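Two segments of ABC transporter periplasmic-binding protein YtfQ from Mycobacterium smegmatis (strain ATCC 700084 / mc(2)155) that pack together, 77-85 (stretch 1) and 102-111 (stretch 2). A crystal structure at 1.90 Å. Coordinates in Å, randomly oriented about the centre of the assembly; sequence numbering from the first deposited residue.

Stretch 1 77-85: DVIAFSPVV
Stretch 2, residues 102-111: PVILTDRAVD

Two parallel strands, 78-81 and 103-106, lie side by side in one sheet, their N-to-C directions 18° apart and their axes 4.7 Å apart at closest approach. Ile79 pairs with Val103, Ala80 with Ile104 and Phe81 with Leu105, at CA-CA distances of 4.9, 4.5 and 5.3 Å. Together the two stretches bury 696 Å².

Pro102 (phi/psi -67/151) opens stretch 2. Lacking an amide hydrogen, it still offers its carbonyl: Ile79 N donates to Pro102 O at 3.0 Å, almost straight at 175°. Its ring is puckered C-gamma exo, and its CD lies 3.1 Å from Asp77 O.

Val103 (-123/136, chi1 t) shares a face with Ile79, Phe81 and Leu105. Its CG2 lies 4.3 Å from Ile79 CB, and its CG1 3.9 Å from Phe81 CE1, so its two methyls meet different partners, CG2 the Ile79 side chain and CG1 the Phe81 ring, as a beta-branched residue in a strand can do.

Ile104 (-120/129) is the backbone hub: its N donates to Ile79 O (2.9 Å), while its O accepts from Phe81 N (3.1 Å) and also receives a CA-H...O contact from Ala80 CA (3.0 Å). Its side chain, m then t, turns to the face it shares with Ala80. The small Ala80 methyl sits 4.0 Å away, CB to CB, and Ile104 CD1 reaches Val78 CG1 (t) at 4.3 Å.

Leu105 (-95/139, chi1 m, chi2 t) returns to the Phe81 face. The ring (chi1 67°, chi2 -78°) presents one face to Leu105 CD2, 3.8 Å from the ring centroid, a CH-pi contact. The same CD2 is 4.2 Å from Pro83 CG.

Thr106 (-124/149, chi1 p) closes the ladder: its N donates to Phe81 O at 2.9 Å, and its O lies 3.2 Å from Ser82 CA in a CA-H...O contact. That oxygen also accepts Arg108 N at 2.8 Å, a bond that spans Asp107.

Asp107 has positive phi (76/-50) and chi angles of -48° and -59°. Its OD2 gathers two hydroxyls, Ser82 OG (chi1 t) at 2.7 Å and Thr106 OG1 at 3.1 Å, so a carboxylate just past the strand can serve the hydroxyls of Ser82 and Thr106 at once.

Arg108 (-130/134; t, t, m, chi4 -77°) extends along stretch 1, and NE donates to Pro83 O at 3.0 Å, with that oxygen near the guanidinium plane. Pro83 (-61/127) cannot donate from its own nitrogen, but its carbonyl is free to accept.

Ala109 (-77/154) points away. Val110 (-110/159, chi1 m) turns back, placing CG1 3.6 Å from Pro83 CG, an apolar contact between two compact side chains. Asp111 (-93/130) lies beyond reach.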

# COMPACT_ATOMS: atom_id res chain seq x y z
N ASP A 77 19.23 5.41 -19.84
CA ASP A 77 20.22 4.91 -18.92
C ASP A 77 19.68 3.85 -17.97
O ASP A 77 20.39 2.95 -17.57
CB ASP A 77 20.80 6.07 -18.11
CG ASP A 77 21.49 7.13 -19.01
OD1 ASP A 77 22.34 6.78 -19.84
OD2 ASP A 77 21.13 8.31 -18.92
N VAL A 78 18.41 4.00 -17.60
CA VAL A 78 17.74 3.14 -16.63
C VAL A 78 16.29 2.97 -17.05
O VAL A 78 15.67 3.88 -17.56
CB VAL A 78 17.75 3.77 -15.21
CG1 VAL A 78 17.16 2.83 -14.17
CG2 VAL A 78 19.17 4.14 -14.82
N ILE A 79 15.74 1.78 -16.86
CA ILE A 79 14.35 1.52 -17.15
C ILE A 79 13.70 1.08 -15.83
O ILE A 79 14.25 0.25 -15.08
CB ILE A 79 14.18 0.41 -18.20
CG1 ILE A 79 14.46 0.98 -19.59
CG2 ILE A 79 12.75 -0.15 -18.19
CD1 ILE A 79 14.66 -0.11 -20.64
N ALA A 80 12.56 1.66 -15.53
CA ALA A 80 11.78 1.22 -14.42
C ALA A 80 10.37 1.01 -14.92
O ALA A 80 9.92 1.69 -15.83
CB ALA A 80 11.81 2.24 -13.30
N PHE A 81 9.70 0.04 -14.32
CA PHE A 81 8.30 -0.12 -14.61
C PHE A 81 7.57 -0.79 -13.47
O PHE A 81 8.16 -1.41 -12.61
CB PHE A 81 8.06 -0.88 -15.91
CG PHE A 81 8.49 -2.32 -15.90
CD1 PHE A 81 9.83 -2.67 -16.02
CD2 PHE A 81 7.53 -3.35 -15.91
CE1 PHE A 81 10.22 -3.97 -16.07
CE2 PHE A 81 7.93 -4.67 -15.96
CZ PHE A 81 9.28 -4.98 -16.01
N SER A 82 6.27 -0.59 -13.51
CA SER A 82 5.31 -1.12 -12.58
C SER A 82 4.57 -2.24 -13.33
O SER A 82 3.69 -1.95 -14.14
CB SER A 82 4.39 0.05 -12.25
OG SER A 82 3.36 -0.29 -11.39
N PRO A 83 4.95 -3.50 -13.10
CA PRO A 83 4.45 -4.63 -13.91
C PRO A 83 2.93 -4.78 -13.81
O PRO A 83 2.40 -4.85 -12.73
CB PRO A 83 5.11 -5.86 -13.28
CG PRO A 83 6.28 -5.34 -12.51
CD PRO A 83 5.96 -3.93 -12.12
N VAL A 84 2.24 -4.82 -14.94
CA VAL A 84 0.81 -4.99 -14.93
C VAL A 84 0.48 -6.40 -14.43
O VAL A 84 -0.55 -6.59 -13.82
CB VAL A 84 0.19 -4.71 -16.32
CG1 VAL A 84 0.90 -5.43 -17.44
CG2 VAL A 84 -1.25 -5.14 -16.35
N VAL A 85 1.35 -7.36 -14.69
CA VAL A 85 1.20 -8.72 -14.20
C VAL A 85 2.54 -9.21 -13.68
O VAL A 85 3.59 -8.67 -14.06
CB VAL A 85 0.68 -9.73 -15.28
CG1 VAL A 85 -0.74 -9.40 -15.69
CG2 VAL A 85 1.63 -9.79 -16.46
N PRO A 102 20.13 -1.13 -16.79
CA PRO A 102 19.57 -1.67 -15.53
C PRO A 102 18.09 -1.43 -15.43
O PRO A 102 17.57 -0.44 -15.94
CB PRO A 102 20.26 -0.84 -14.45
CG PRO A 102 21.35 -0.06 -15.13
CD PRO A 102 21.02 0.04 -16.57
N VAL A 103 17.41 -2.31 -14.72
CA VAL A 103 15.99 -2.26 -14.51
C VAL A 103 15.59 -2.23 -13.04
O VAL A 103 16.08 -2.99 -12.24
CB VAL A 103 15.35 -3.50 -15.11
CG1 VAL A 103 13.84 -3.55 -14.77
CG2 VAL A 103 15.57 -3.40 -16.64
N ILE A 104 14.63 -1.37 -12.72
CA ILE A 104 14.08 -1.27 -11.40
C ILE A 104 12.59 -1.55 -11.51
O ILE A 104 11.89 -0.92 -12.33
CB ILE A 104 14.24 0.16 -10.85
CG1 ILE A 104 15.72 0.51 -10.78
CG2 ILE A 104 13.60 0.31 -9.49
CD1 ILE A 104 15.94 1.88 -10.20
N LEU A 105 12.11 -2.46 -10.67
CA LEU A 105 10.65 -2.74 -10.58
C LEU A 105 9.99 -1.96 -9.49
O LEU A 105 10.53 -1.87 -8.38
CB LEU A 105 10.45 -4.21 -10.28
CG LEU A 105 11.03 -5.15 -11.32
CD1 LEU A 105 10.85 -6.58 -10.93
CD2 LEU A 105 10.44 -4.87 -12.69
N THR A 106 8.79 -1.44 -9.77
CA THR A 106 8.05 -0.74 -8.76
C THR A 106 6.66 -1.34 -8.58
O THR A 106 6.03 -1.88 -9.52
CB THR A 106 7.90 0.75 -9.09
OG1 THR A 106 7.09 0.89 -10.25
CG2 THR A 106 9.22 1.40 -9.39
N ASP A 107 6.17 -1.24 -7.36
CA ASP A 107 4.76 -1.49 -6.99
C ASP A 107 4.37 -2.99 -6.93
O ASP A 107 3.75 -3.41 -5.95
CB ASP A 107 3.74 -0.72 -7.88
CG ASP A 107 4.08 0.79 -8.06
OD1 ASP A 107 4.18 1.55 -7.02
OD2 ASP A 107 4.22 1.22 -9.27
N ARG A 108 4.66 -3.78 -7.96
CA ARG A 108 4.29 -5.17 -7.96
C ARG A 108 5.52 -6.00 -8.32
O ARG A 108 6.28 -5.64 -9.22
CB ARG A 108 3.18 -5.41 -8.97
CG ARG A 108 2.75 -6.87 -9.08
CD ARG A 108 2.01 -7.16 -10.39
NE ARG A 108 0.88 -6.26 -10.55
CZ ARG A 108 -0.28 -6.38 -9.93
NH1 ARG A 108 -1.23 -5.49 -10.15
NH2 ARG A 108 -0.51 -7.38 -9.09
N ALA A 109 5.75 -7.06 -7.56
CA ALA A 109 6.89 -7.96 -7.73
C ALA A 109 6.67 -8.88 -8.90
O ALA A 109 5.55 -9.14 -9.26
CB ALA A 109 7.03 -8.81 -6.48
N VAL A 110 7.73 -9.37 -9.51
CA VAL A 110 7.58 -10.33 -10.59
C VAL A 110 8.05 -11.72 -10.20
O VAL A 110 8.83 -11.87 -9.28
CB VAL A 110 8.29 -9.91 -11.88
CG1 VAL A 110 7.68 -8.62 -12.40
CG2 VAL A 110 9.79 -9.87 -11.66
N ASP A 111 7.54 -12.70 -10.93
CA ASP A 111 8.04 -14.07 -10.90
C ASP A 111 9.07 -14.13 -12.02
O ASP A 111 8.79 -13.71 -13.16
CB ASP A 111 6.94 -15.06 -11.32
CG ASP A 111 5.84 -15.27 -10.28
OD1 ASP A 111 5.98 -14.87 -9.09
OD2 ASP A 111 4.81 -15.89 -10.69